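PDB 6Y2K: beta-galactosidase from Marinomonas sp. ef1, which hydrolyses terminal non-reducing beta-D-galactose residues of beta-galactosides, working as a cold-active, hexameric family GH42 enzyme. Local coordinates for residues 39-43 against 118-122; 66-72 against 133-139; 139-143 against 222-226; 156-161 against 190-195; 227-231 against 257-261. All blocks are in the same frame, centred on the assembly; numbering follows the deposited sequence.

Contact 1: 39-43 against 118-122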
# COMPACT_ATOMS: atom_id res chain seq x y z
N TRP A 39 -28.77 -12.89 -47.35
CA TRP A 39 -30.19 -12.82 -47.75
C TRP A 39 -30.52 -11.56 -48.56
O TRP A 39 -31.21 -11.66 -49.57
CB TRP A 39 -31.15 -12.98 -46.55
CG TRP A 39 -32.56 -13.44 -46.89
CD1 TRP A 39 -33.30 -13.14 -48.01
CD2 TRP A 39 -33.43 -14.23 -46.05
NE1 TRP A 39 -34.55 -13.71 -47.93
CE2 TRP A 39 -34.66 -14.38 -46.74
CE3 TRP A 39 -33.29 -14.81 -44.78
CZ2 TRP A 39 -35.73 -15.11 -46.21
CZ3 TRP A 39 -34.36 -15.53 -44.26
CH2 TRP A 39 -35.56 -15.68 -44.98
N SER A 40 -30.03 -10.39 -48.16
CA SER A 40 -30.31 -9.16 -48.94
C SER A 40 -29.67 -9.18 -50.35
O SER A 40 -30.15 -8.48 -51.24
CB SER A 40 -29.91 -7.88 -48.20
OG SER A 40 -28.52 -7.60 -48.28
N THR A 41 -28.61 -9.96 -50.54
CA THR A 41 -28.01 -10.17 -51.87
C THR A 41 -28.87 -11.15 -52.68
O THR A 41 -29.14 -10.92 -53.86
CB THR A 41 -26.56 -10.67 -51.76
OG1 THR A 41 -25.77 -9.71 -51.03
CG2 THR A 41 -25.93 -10.87 -53.14
N ILE A 42 -29.33 -12.22 -52.03
CA ILE A 42 -30.16 -13.24 -52.68
C ILE A 42 -31.55 -12.69 -53.06
O ILE A 42 -32.01 -12.93 -54.17
CB ILE A 42 -30.36 -14.49 -51.79
CG1 ILE A 42 -29.01 -15.19 -51.52
CG2 ILE A 42 -31.32 -15.49 -52.46
CD1 ILE A 42 -29.05 -16.16 -50.36
N GLU A 43 -32.19 -11.98 -52.13
CA GLU A 43 -33.58 -11.53 -52.29
C GLU A 43 -33.73 -10.09 -51.77
O GLU A 43 -34.24 -9.88 -50.66
CB GLU A 43 -34.55 -12.49 -51.58
CG GLU A 43 -36.01 -12.32 -51.99
CD GLU A 43 -36.96 -13.34 -51.37
OE1 GLU A 43 -36.61 -13.94 -50.33
OE2 GLU A 43 -38.07 -13.56 -51.90
N ARG A 118 -38.41 -21.78 -43.50
CA ARG A 118 -38.73 -23.00 -44.25
C ARG A 118 -38.63 -22.75 -45.76
O ARG A 118 -38.04 -23.56 -46.48
CB ARG A 118 -40.13 -23.54 -43.90
CG ARG A 118 -40.36 -24.99 -44.34
CD ARG A 118 -41.82 -25.39 -44.20
NE ARG A 118 -42.33 -25.10 -42.86
CZ ARG A 118 -42.05 -25.82 -41.79
NH1 ARG A 118 -41.27 -26.89 -41.89
NH2 ARG A 118 -42.56 -25.48 -40.61
N ARG A 119 -39.20 -21.63 -46.22
CA ARG A 119 -39.16 -21.25 -47.64
C ARG A 119 -37.74 -21.07 -48.16
O ARG A 119 -37.37 -21.66 -49.18
CB ARG A 119 -39.94 -19.95 -47.91
CG ARG A 119 -40.07 -19.62 -49.40
CD ARG A 119 -40.63 -18.23 -49.70
NE ARG A 119 -39.80 -17.16 -49.15
CZ ARG A 119 -38.94 -16.41 -49.84
NH1 ARG A 119 -38.79 -16.57 -51.15
NH2 ARG A 119 -38.25 -15.49 -49.20
N MET A 120 -36.95 -20.24 -47.48
CA MET A 120 -35.61 -19.91 -47.95
C MET A 120 -34.64 -21.09 -47.86
O MET A 120 -33.85 -21.32 -48.77
CB MET A 120 -35.03 -18.68 -47.21
CG MET A 120 -33.57 -18.39 -47.51
SD MET A 120 -33.20 -18.10 -49.25
CE MET A 120 -33.78 -16.42 -49.46
N VAL A 121 -34.70 -21.84 -46.76
CA VAL A 121 -33.82 -22.99 -46.59
C VAL A 121 -34.15 -24.09 -47.61
O VAL A 121 -33.24 -24.73 -48.14
CB VAL A 121 -33.82 -23.54 -45.15
CG1 VAL A 121 -33.00 -24.82 -45.04
CG2 VAL A 121 -33.24 -22.49 -44.20
N THR A 122 -35.44 -24.29 -47.88
CA THR A 122 -35.86 -25.20 -48.94
C THR A 122 -35.34 -24.75 -50.31
O THR A 122 -34.78 -25.56 -51.05
CB THR A 122 -37.39 -25.37 -48.99
OG1 THR A 122 -37.84 -25.89 -47.74
CG2 THR A 122 -37.80 -26.33 -50.12
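A single helical turn, 39-42, faces the middle of helix 111-128 at some distance: the closest CA atoms, those of W39 and M120, are 8.9 Å apart, so side chains must bridge the gap. The turn is closed by E43 N bonding to W39 O at 2.8 Å, and E43 then leaves helical geometry with its side chain aimed at the longer helix. M120, flexible and unbranched, suits the space between: its CE lies over the face of the W39 indole, 3.5 Å from the five-membered ring centroid, a CH-pi contact, while SD at 4.8 Å from that centroid adds a Met-aromatic one. The same methyl group reaches I42, M120 CE to I42 CG2 being 4.0 Å. Beside this apolar layer lies a charged one. R119 NH2 donates almost linearly to E43 OE1 at 2.5 Å in a salt bridge, reinforced weakly by R119 NH1 to E43 OE2 at 3.2 Å. E43 OE1 also accepts W39 NE1 at 3.2 Å, so one carboxylate oxygen ties the indole, the helix exit and the arginine together. Around this, W39 packs on L81 of helix 79-84, I42 on W53 of helix 52-63 and V121 on helix 205-233, while S40 hydrogen-bonds to S184 and D186 of the second subunit, placing the short turn at a hexamer interface.

Contact 2: 66-72 against 133-139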
# COMPACT_ATOMS: atom_id res chain seq x y z
N LEU A 66 -11.22 -26.56 -53.01
CA LEU A 66 -11.74 -26.13 -51.70
C LEU A 66 -13.12 -26.70 -51.45
O LEU A 66 -13.99 -26.62 -52.32
CB LEU A 66 -11.77 -24.60 -51.61
CG LEU A 66 -10.39 -23.96 -51.79
CD1 LEU A 66 -10.50 -22.49 -52.16
CD2 LEU A 66 -9.54 -24.16 -50.54
N LYS A 67 -13.31 -27.26 -50.27
CA LYS A 67 -14.59 -27.80 -49.83
C LYS A 67 -15.38 -26.71 -49.12
O LYS A 67 -14.83 -26.00 -48.28
CB LYS A 67 -14.37 -28.96 -48.85
CG LYS A 67 -13.76 -30.20 -49.49
CD LYS A 67 -13.79 -31.37 -48.51
CE LYS A 67 -13.54 -32.69 -49.21
NZ LYS A 67 -12.25 -32.68 -49.95
N VAL A 68 -16.66 -26.57 -49.45
CA VAL A 68 -17.44 -25.42 -48.98
C VAL A 68 -18.41 -25.80 -47.86
O VAL A 68 -19.07 -26.84 -47.92
CB VAL A 68 -18.20 -24.74 -50.14
CG1 VAL A 68 -19.11 -23.62 -49.61
CG2 VAL A 68 -17.19 -24.17 -51.14
N ILE A 69 -18.45 -24.94 -46.84
CA ILE A 69 -19.46 -24.99 -45.78
C ILE A 69 -20.45 -23.88 -46.12
O ILE A 69 -20.09 -22.70 -46.06
CB ILE A 69 -18.85 -24.72 -44.38
CG1 ILE A 69 -17.74 -25.72 -44.04
CG2 ILE A 69 -19.94 -24.75 -43.31
CD1 ILE A 69 -16.74 -25.21 -43.02
N LEU A 70 -21.68 -24.24 -46.47
CA LEU A 70 -22.67 -23.27 -46.93
C LEU A 70 -23.55 -22.87 -45.75
O LEU A 70 -24.15 -23.72 -45.10
CB LEU A 70 -23.55 -23.88 -48.04
CG LEU A 70 -23.82 -23.09 -49.32
CD1 LEU A 70 -25.05 -23.67 -50.03
CD2 LEU A 70 -23.94 -21.59 -49.14
N GLY A 71 -23.63 -21.58 -45.46
CA GLY A 71 -24.48 -21.09 -44.35
C GLY A 71 -25.88 -20.69 -44.80
O GLY A 71 -26.01 -19.95 -45.76
N THR A 72 -26.92 -21.16 -44.11
CA THR A 72 -28.27 -20.65 -44.33
C THR A 72 -28.28 -19.21 -43.78
O THR A 72 -27.68 -18.95 -42.74
CB THR A 72 -29.40 -21.50 -43.70
OG1 THR A 72 -29.35 -21.47 -42.26
CG2 THR A 72 -29.34 -22.93 -44.20
N ALA A 133 -19.18 -28.92 -54.75
CA ALA A 133 -18.43 -28.05 -53.84
C ALA A 133 -18.91 -28.10 -52.38
O ALA A 133 -18.13 -27.87 -51.48
CB ALA A 133 -18.46 -26.59 -54.32
N VAL A 134 -20.19 -28.38 -52.16
CA VAL A 134 -20.78 -28.25 -50.82
C VAL A 134 -20.55 -29.52 -50.01
O VAL A 134 -21.11 -30.57 -50.32
CB VAL A 134 -22.28 -27.89 -50.89
CG1 VAL A 134 -22.89 -27.82 -49.49
CG2 VAL A 134 -22.47 -26.57 -51.62
N ALA A 135 -19.70 -29.42 -48.99
CA ALA A 135 -19.38 -30.53 -48.11
C ALA A 135 -20.18 -30.51 -46.81
O ALA A 135 -20.33 -31.55 -46.15
CB ALA A 135 -17.89 -30.52 -47.80
N SER A 136 -20.73 -29.34 -46.47
CA SER A 136 -21.31 -29.11 -45.15
C SER A 136 -22.26 -27.92 -45.18
O SER A 136 -22.13 -27.05 -46.04
CB SER A 136 -20.16 -28.84 -44.17
OG SER A 136 -20.64 -28.39 -42.91
N TRP A 137 -23.21 -27.89 -44.24
CA TRP A 137 -24.07 -26.72 -44.04
C TRP A 137 -23.98 -26.22 -42.61
O TRP A 137 -24.05 -27.02 -41.68
CB TRP A 137 -25.54 -27.06 -44.32
CG TRP A 137 -25.88 -27.39 -45.74
CD1 TRP A 137 -25.71 -28.58 -46.37
CD2 TRP A 137 -26.50 -26.52 -46.69
NE1 TRP A 137 -26.17 -28.50 -47.66
CE2 TRP A 137 -26.67 -27.25 -47.88
CE3 TRP A 137 -26.95 -25.19 -46.64
CZ2 TRP A 137 -27.26 -26.70 -49.02
CZ3 TRP A 137 -27.54 -24.64 -47.78
CH2 TRP A 137 -27.68 -25.39 -48.95
N GLN A 138 -23.85 -24.90 -42.45
CA GLN A 138 -24.03 -24.24 -41.14
C GLN A 138 -25.44 -23.68 -41.09
O GLN A 138 -25.82 -22.88 -41.95
CB GLN A 138 -23.03 -23.09 -40.96
CG GLN A 138 -23.22 -22.32 -39.64
CD GLN A 138 -22.28 -21.14 -39.51
OE1 GLN A 138 -21.09 -21.33 -39.28
NE2 GLN A 138 -22.80 -19.92 -39.64
N THR A 139 -26.22 -24.09 -40.09
CA THR A 139 -27.55 -23.50 -39.87
C THR A 139 -27.41 -22.13 -39.21
O THR A 139 -26.78 -22.01 -38.17
CB THR A 139 -28.43 -24.39 -38.99
OG1 THR A 139 -27.72 -24.74 -37.79
CG2 THR A 139 -28.81 -25.66 -39.74
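Residues 67-71 and 134-138 are the third and fourth strands of the (beta/alpha)8 barrel, parallel, at 24° to each other. K67 CB lies 4.0 Å from A135 CB. V68 N then bonds to A133 O at 2.8 Å, while V68 O receives A135 N at 2.9 Å and, weakly, S136 N at 3.3 Å. This doubled acceptor marks a beta bulge: small A135 takes up the extra residue and the register moves by one. I69 pairs with S136 on the barrel interior, its CG2 3.7 Å from S136 OG, and both meet W311 of strand 310-315; S136 OG also bonds to D238 O of strand 238-244. L70 N bonds to S136 O (2.9 Å) and L70 O to Q138 N (2.9 Å). Its side chain lies over the face of the W137 ring on the helix-covered side, L70 CD1 3.3 Å from W137 CH2. G71 CA lies 3.3 Å from Q138 O, which accepts T72 N at 3.0 Å. T72 OG1 bonds to Q226 OE1 and D140 N, Q138 to D140 and R33. V68, L70, V134 and W137 thus give the helix-covered face a largely apolar surface, whereas the interior mixes I69 with polar S136 and Q138.

Contact 3: 139-143 against 222-226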
# COMPACT_ATOMS: atom_id res chain seq x y z
N THR A 139 -26.22 -24.09 -40.09
CA THR A 139 -27.55 -23.50 -39.87
C THR A 139 -27.41 -22.13 -39.21
O THR A 139 -26.78 -22.01 -38.17
CB THR A 139 -28.43 -24.39 -38.99
OG1 THR A 139 -27.72 -24.74 -37.79
CG2 THR A 139 -28.81 -25.66 -39.74
N ASP A 140 -27.98 -21.10 -39.82
CA ASP A 140 -28.08 -19.78 -39.19
C ASP A 140 -26.64 -19.27 -38.86
O ASP A 140 -25.71 -19.49 -39.66
CB ASP A 140 -29.03 -19.90 -37.97
CG ASP A 140 -29.62 -18.57 -37.49
OD1 ASP A 140 -28.96 -17.91 -36.64
OD2 ASP A 140 -30.76 -18.23 -37.89
N ASN A 141 -26.46 -18.58 -37.74
CA ASN A 141 -25.15 -18.09 -37.31
C ASN A 141 -25.23 -17.65 -35.84
O ASN A 141 -25.89 -16.66 -35.53
CB ASN A 141 -24.69 -16.90 -38.16
CG ASN A 141 -23.25 -16.51 -37.86
OD1 ASN A 141 -22.30 -17.18 -38.31
ND2 ASN A 141 -23.08 -15.43 -37.09
N GLU A 142 -24.58 -18.40 -34.96
CA GLU A 142 -24.44 -18.05 -33.55
C GLU A 142 -25.79 -17.79 -32.88
O GLU A 142 -26.09 -16.68 -32.44
CB GLU A 142 -23.49 -16.85 -33.36
CG GLU A 142 -22.03 -17.12 -33.70
CD GLU A 142 -21.10 -15.99 -33.24
OE1 GLU A 142 -21.52 -14.82 -33.28
OE2 GLU A 142 -19.94 -16.28 -32.84
N TYR A 143 -26.60 -18.84 -32.83
CA TYR A 143 -27.85 -18.83 -32.09
C TYR A 143 -27.58 -18.24 -30.72
O TYR A 143 -26.63 -18.65 -30.05
CB TYR A 143 -28.40 -20.25 -31.86
CG TYR A 143 -28.90 -21.01 -33.07
CD1 TYR A 143 -29.67 -20.40 -34.05
CD2 TYR A 143 -28.66 -22.38 -33.19
CE1 TYR A 143 -30.16 -21.11 -35.14
CE2 TYR A 143 -29.14 -23.10 -34.28
CZ TYR A 143 -29.89 -22.47 -35.25
OH TYR A 143 -30.36 -23.19 -36.33
N PHE A 222 -36.45 -24.37 -33.92
CA PHE A 222 -35.99 -23.50 -35.03
C PHE A 222 -34.89 -24.16 -35.85
O PHE A 222 -34.90 -24.11 -37.08
CB PHE A 222 -35.51 -22.16 -34.46
CG PHE A 222 -35.09 -21.14 -35.49
CD1 PHE A 222 -33.78 -21.10 -35.97
CD2 PHE A 222 -35.98 -20.17 -35.93
CE1 PHE A 222 -33.38 -20.14 -36.88
CE2 PHE A 222 -35.59 -19.20 -36.85
CZ PHE A 222 -34.29 -19.19 -37.33
N ASN A 223 -33.93 -24.77 -35.15
CA ASN A 223 -32.82 -25.46 -35.79
C ASN A 223 -33.29 -26.76 -36.47
O ASN A 223 -32.86 -27.07 -37.59
CB ASN A 223 -31.73 -25.77 -34.76
CG ASN A 223 -30.51 -26.45 -35.37
OD1 ASN A 223 -29.82 -25.86 -36.20
ND2 ASN A 223 -30.26 -27.69 -34.96
N LYS A 224 -34.16 -27.50 -35.79
CA LYS A 224 -34.66 -28.78 -36.29
C LYS A 224 -35.42 -28.66 -37.63
O LYS A 224 -35.32 -29.55 -38.48
CB LYS A 224 -35.55 -29.45 -35.24
CG LYS A 224 -36.10 -30.83 -35.59
CD LYS A 224 -35.01 -31.78 -36.07
CE LYS A 224 -35.35 -33.25 -35.83
NZ LYS A 224 -36.56 -33.70 -36.58
N LEU A 225 -36.14 -27.56 -37.83
CA LEU A 225 -36.83 -27.38 -39.11
C LEU A 225 -35.84 -27.27 -40.27
O LEU A 225 -36.09 -27.81 -41.35
CB LEU A 225 -37.85 -26.23 -39.07
CG LEU A 225 -37.53 -24.80 -39.50
CD1 LEU A 225 -37.39 -24.64 -41.01
CD2 LEU A 225 -38.62 -23.88 -38.97
N GLN A 226 -34.71 -26.60 -40.04
CA GLN A 226 -33.66 -26.48 -41.06
C GLN A 226 -32.96 -27.83 -41.28
O GLN A 226 -32.74 -28.23 -42.42
CB GLN A 226 -32.65 -25.38 -40.70
CG GLN A 226 -33.30 -24.00 -40.53
CD GLN A 226 -32.32 -22.83 -40.60
OE1 GLN A 226 -31.22 -22.95 -41.17
NE2 GLN A 226 -32.70 -21.71 -40.03
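N223 OD1 is shared by two hydroxyls: Y143 OH donates to it at 2.7 Å and T139 OG1 at 2.9 Å. The contact lies at the C-terminal end of the fourth strand of the (beta/alpha)8 barrel, where loop 139-143 meets helix 205-233. An asparagine suits the helix position because its carboxamide oxygen can satisfy both buried hydroxyls. One turn on, Q226 OE1, held by T72, stands 3.8 Å from T139 CB. The loop bends sharply at D140 (phi 59°), whose OD1 accepts N141 N at 2.8 Å. The carboxylate is held further by R104 and T74. Beyond these bonds comes apolar packing, the Y143 and F222 rings lying oblique with planes at 88° and Y143 CE1 3.7 Å from F222 CD1. N141 and E142 make no contact with 222-226; their side chains lie against E314 of strand 310-315. This Asn-Glu pair after the fourth strand matches the place where clan GH-A glycosidases carry their acid/base glutamate, consistent with an active-site role; a glycerol, probably from the crystallisation liquor, hydrogen-bonds to E142 OE1. At the edge of the F222 ring, F222 CE1 lies 3.4 Å from D140 OD2.

Contact 4: 156-161 against 190-195; sequences DLAAFR and FDEIEL
R161 stretches its long side chain along 190-194, its guanidinium face overlapping D191 O, 3.1 Å from R161 NH2 at an angle too poor for a hydrogen bond. This is helix-against-loop packing in the excursion that the (beta/alpha)8 barrel makes between strand 134-138 and helix 205-233. Residues 156-161 are regular alpha-helix; 190-192 form a 3-10 turn, and 193-195 run on extended. The loop passes the helix in reverse, with CA atoms 5.7 Å apart for R161 and F190 and 6.1 Å for L157 and L195. With chi1 m and chi2 and chi3 both t, R161 donates hydrogen bonds from both NE and NH2 to I193 O, at 2.9 and 2.8 Å. Leucines suit the other end: L157 (t, p) sets CB 3.9 Å from L195 CD2 (L195 m, t). Between them F160 (chi1 t) brings CE2 4.2 Å from I193 CG2 and meets F211 edge-to-face. E194 (m, m) folds back, its OE1 making a long, 4.0 Å salt bridge to R161 NH2, though K79 of the third subunit is the glutamate's stronger partner. One water bridges them, accepting from R161 NH2 at 2.9 Å and hydrogen-bonded to E194 OE2 at 2.8 Å.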
# COMPACT_ATOMS: atom_id res chain seq x y z
N ASP A 156 -43.53 -15.16 -27.78
CA ASP A 156 -42.84 -15.93 -26.75
C ASP A 156 -43.81 -16.41 -25.67
O ASP A 156 -43.70 -17.53 -25.18
CB ASP A 156 -41.73 -15.09 -26.10
CG ASP A 156 -40.75 -14.53 -27.11
OD1 ASP A 156 -39.96 -15.34 -27.64
OD2 ASP A 156 -40.77 -13.30 -27.36
N LEU A 157 -44.76 -15.55 -25.31
CA LEU A 157 -45.77 -15.89 -24.29
C LEU A 157 -46.71 -16.97 -24.81
O LEU A 157 -47.07 -17.89 -24.07
CB LEU A 157 -46.56 -14.67 -23.88
CG LEU A 157 -47.62 -14.86 -22.78
CD1 LEU A 157 -47.04 -15.58 -21.57
CD2 LEU A 157 -48.16 -13.50 -22.38
N ALA A 158 -47.10 -16.85 -26.08
CA ALA A 158 -47.98 -17.83 -26.72
C ALA A 158 -47.33 -19.21 -26.74
O ALA A 158 -47.97 -20.20 -26.37
CB ALA A 158 -48.36 -17.39 -28.13
N ALA A 159 -46.06 -19.27 -27.14
CA ALA A 159 -45.31 -20.52 -27.13
C ALA A 159 -45.14 -21.09 -25.71
O ALA A 159 -45.21 -22.31 -25.52
CB ALA A 159 -43.95 -20.34 -27.80
N PHE A 160 -44.92 -20.21 -24.73
CA PHE A 160 -44.72 -20.62 -23.33
C PHE A 160 -45.98 -21.28 -22.76
O PHE A 160 -45.91 -22.36 -22.17
CB PHE A 160 -44.28 -19.41 -22.48
CG PHE A 160 -43.89 -19.73 -21.05
CD1 PHE A 160 -43.10 -20.85 -20.74
CD2 PHE A 160 -44.26 -18.87 -20.02
CE1 PHE A 160 -42.72 -21.10 -19.42
CE2 PHE A 160 -43.87 -19.12 -18.70
CZ PHE A 160 -43.10 -20.23 -18.40
N ARG A 161 -47.13 -20.67 -23.00
CA ARG A 161 -48.39 -21.25 -22.49
C ARG A 161 -48.69 -22.63 -23.11
O ARG A 161 -49.18 -23.52 -22.41
CB ARG A 161 -49.55 -20.29 -22.70
CG ARG A 161 -49.42 -19.02 -21.88
CD ARG A 161 -50.36 -17.95 -22.37
NE ARG A 161 -50.44 -16.85 -21.41
CZ ARG A 161 -51.10 -15.71 -21.63
NH1 ARG A 161 -51.75 -15.51 -22.78
NH2 ARG A 161 -51.10 -14.76 -20.69
N PHE A 190 -53.72 -21.89 -17.86
CA PHE A 190 -52.45 -21.55 -18.48
C PHE A 190 -52.45 -20.14 -19.06
O PHE A 190 -51.43 -19.46 -18.99
CB PHE A 190 -52.06 -22.57 -19.55
CG PHE A 190 -51.78 -23.93 -18.99
CD1 PHE A 190 -50.67 -24.15 -18.18
CD2 PHE A 190 -52.61 -25.01 -19.27
CE1 PHE A 190 -50.39 -25.41 -17.66
CE2 PHE A 190 -52.35 -26.27 -18.75
CZ PHE A 190 -51.23 -26.47 -17.95
N ASP A 191 -53.60 -19.67 -19.57
CA ASP A 191 -53.70 -18.35 -20.20
C ASP A 191 -53.70 -17.17 -19.21
O ASP A 191 -53.75 -16.01 -19.63
CB ASP A 191 -54.93 -18.28 -21.12
CG ASP A 191 -54.79 -19.18 -22.35
OD1 ASP A 191 -53.66 -19.62 -22.67
OD2 ASP A 191 -55.81 -19.44 -23.00
N GLU A 192 -53.68 -17.46 -17.91
CA GLU A 192 -53.43 -16.42 -16.89
C GLU A 192 -51.93 -16.17 -16.67
O GLU A 192 -51.57 -15.12 -16.11
CB GLU A 192 -54.09 -16.78 -15.55
CG GLU A 192 -55.59 -16.55 -15.52
CD GLU A 192 -56.18 -16.62 -14.12
OE1 GLU A 192 -55.52 -17.15 -13.20
OE2 GLU A 192 -57.32 -16.13 -13.94
N ILE A 193 -51.08 -17.11 -17.07
CA ILE A 193 -49.66 -17.04 -16.79
C ILE A 193 -49.01 -16.01 -17.72
O ILE A 193 -49.29 -15.98 -18.92
CB ILE A 193 -48.97 -18.42 -16.95
CG1 ILE A 193 -49.58 -19.44 -15.96
CG2 ILE A 193 -47.47 -18.29 -16.72
CD1 ILE A 193 -49.14 -20.87 -16.16
N GLU A 194 -48.19 -15.14 -17.14
CA GLU A 194 -47.50 -14.09 -17.88
C GLU A 194 -46.02 -14.44 -18.04
O GLU A 194 -45.52 -15.42 -17.49
CB GLU A 194 -47.63 -12.74 -17.14
CG GLU A 194 -49.06 -12.24 -16.93
CD GLU A 194 -49.78 -11.79 -18.19
OE1 GLU A 194 -49.14 -11.59 -19.25
OE2 GLU A 194 -51.02 -11.63 -18.11
N LEU A 195 -45.31 -13.61 -18.82
CA LEU A 195 -43.86 -13.69 -18.90
C LEU A 195 -43.27 -13.29 -17.54
O LEU A 195 -43.92 -12.54 -16.79
CB LEU A 195 -43.34 -12.74 -20.00
CG LEU A 195 -43.82 -13.05 -21.43
CD1 LEU A 195 -43.52 -11.88 -22.36
CD2 LEU A 195 -43.17 -14.34 -21.93
O HOH W 1 -52.97 -12.72 -19.81

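Contact 5: 227-231 against 257-261; sequences VDILR and QDLDV
This salt-bridged, partly buried contact joins the later part of helix 205-233 to loop 257-261, which leads into strand 261-266. The helix is regular, R231 N bonding to V227 O at 2.8 Å, so the two side chains face the same loop. Segment 257-261 is irregular, with L259 extended (phi/psi -126/166°) and D260 at -93/-30°. The nearest CA atoms, V227 and D258, are 7.0 Å apart. R231 (chi1 m, chi2 m, chi3 t) leaves the helix sideways and bends so that its guanidinium meets the D260 carboxylate in a two-pronged bridge: NH1 to OD2 at 2.9 Å and NH2 to OD1 at 3.0 Å. In the (beta/alpha)8 barrel this ties the helix after the fourth strand to the entry of the sixth, and D260 OD2 also accepts L239 N of the fifth. V227 (chi1 t), compact and branched, packs beside the salt bridge, its CG2 3.8 Å from L259 CD2 (L259 m, t) and its CG1 3.3 Å from D258 O, a carbonyl left without a polar partner.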
# COMPACT_ATOMS: atom_id res chain seq x y z
N VAL A 227 -32.64 -28.52 -40.19
CA VAL A 227 -32.01 -29.84 -40.27
C VAL A 227 -32.86 -30.83 -41.10
O VAL A 227 -32.32 -31.56 -41.94
CB VAL A 227 -31.75 -30.42 -38.85
CG1 VAL A 227 -31.43 -31.91 -38.89
CG2 VAL A 227 -30.62 -29.66 -38.16
N ASP A 228 -34.17 -30.86 -40.86
CA ASP A 228 -35.05 -31.79 -41.59
C ASP A 228 -35.00 -31.54 -43.11
O ASP A 228 -34.91 -32.50 -43.89
CB ASP A 228 -36.49 -31.73 -41.08
CG ASP A 228 -36.66 -32.30 -39.68
OD1 ASP A 228 -35.77 -33.00 -39.16
OD2 ASP A 228 -37.73 -32.05 -39.11
N ILE A 229 -35.02 -30.27 -43.50
CA ILE A 229 -34.90 -29.89 -44.92
C ILE A 229 -33.55 -30.30 -45.50
O ILE A 229 -33.49 -30.83 -46.62
CB ILE A 229 -35.09 -28.36 -45.11
CG1 ILE A 229 -36.53 -27.95 -44.76
CG2 ILE A 229 -34.76 -27.94 -46.54
CD1 ILE A 229 -36.68 -26.48 -44.45
N LEU A 230 -32.47 -30.05 -44.75
CA LEU A 230 -31.12 -30.34 -45.21
C LEU A 230 -30.84 -31.86 -45.27
O LEU A 230 -30.13 -32.29 -46.17
CB LEU A 230 -30.08 -29.61 -44.35
CG LEU A 230 -30.11 -28.07 -44.47
CD1 LEU A 230 -29.34 -27.41 -43.33
CD2 LEU A 230 -29.60 -27.60 -45.82
N ARG A 231 -31.41 -32.64 -44.35
CA ARG A 231 -31.33 -34.12 -44.42
C ARG A 231 -31.97 -34.67 -45.69
O ARG A 231 -31.43 -35.59 -46.31
CB ARG A 231 -32.03 -34.79 -43.23
CG ARG A 231 -31.37 -34.63 -41.87
CD ARG A 231 -29.94 -35.10 -41.86
NE ARG A 231 -29.37 -35.05 -40.51
CZ ARG A 231 -28.07 -35.08 -40.24
NH1 ARG A 231 -27.15 -35.17 -41.21
NH2 ARG A 231 -27.69 -35.01 -38.97
N GLN A 257 -27.85 -32.83 -30.64
CA GLN A 257 -28.46 -34.12 -31.00
C GLN A 257 -28.93 -34.15 -32.46
O GLN A 257 -28.97 -35.21 -33.09
CB GLN A 257 -29.69 -34.43 -30.12
CG GLN A 257 -29.42 -34.72 -28.65
CD GLN A 257 -30.71 -34.87 -27.85
OE1 GLN A 257 -30.69 -34.96 -26.63
NE2 GLN A 257 -31.84 -34.87 -28.55
N ASP A 258 -29.31 -32.98 -32.99
CA ASP A 258 -29.82 -32.87 -34.36
C ASP A 258 -28.76 -32.56 -35.42
O ASP A 258 -29.09 -32.39 -36.58
CB ASP A 258 -30.96 -31.83 -34.40
CG ASP A 258 -32.16 -32.25 -33.55
OD1 ASP A 258 -32.51 -33.45 -33.56
OD2 ASP A 258 -32.77 -31.39 -32.89
N LEU A 259 -27.49 -32.48 -35.01
CA LEU A 259 -26.41 -32.08 -35.90
C LEU A 259 -25.30 -33.13 -35.90
O LEU A 259 -25.27 -34.01 -35.04
CB LEU A 259 -25.86 -30.71 -35.48
CG LEU A 259 -26.85 -29.53 -35.62
CD1 LEU A 259 -26.35 -28.35 -34.80
CD2 LEU A 259 -27.04 -29.12 -37.07
N ASP A 260 -24.41 -33.02 -36.88
CA ASP A 260 -23.29 -33.96 -37.04
C ASP A 260 -22.02 -33.49 -36.35
O ASP A 260 -21.20 -34.31 -35.95
CB ASP A 260 -23.01 -34.19 -38.52
CG ASP A 260 -24.21 -34.74 -39.24
OD1 ASP A 260 -24.80 -35.74 -38.76
OD2 ASP A 260 -24.58 -34.17 -40.29
N VAL A 261 -21.84 -32.17 -36.25
CA VAL A 261 -20.60 -31.57 -35.76
C VAL A 261 -20.95 -30.39 -34.86
O VAL A 261 -21.89 -29.66 -35.15
CB VAL A 261 -19.73 -31.03 -36.92
CG1 VAL A 261 -18.44 -30.41 -36.39
CG2 VAL A 261 -19.43 -32.12 -37.95

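In the fold
All five contacts belong to the barrel domain of one chain. Contact 2 joins the third and fourth strands; contact 1, 15 Å away between centres, crosses it along the chain, 39-43 preceding the third strand and helix 111-128 lying between the two. Contact 3 follows, sharing T139 with contact 2, and T72 OG1 hydrogen-bonds to both Q226 and D140 N. Contact 4 is nested inside the loop that contact 3 closes, about 10 Å away at the nearest atoms. Contact 5 comes last, 9 Å from contact 3 between centres on the same helix 205-233, which also packs on contacts 1 and 2. That helix therefore unites four contacts, while contacts 1 and 4 reach neighbouring subunits of the hexamer.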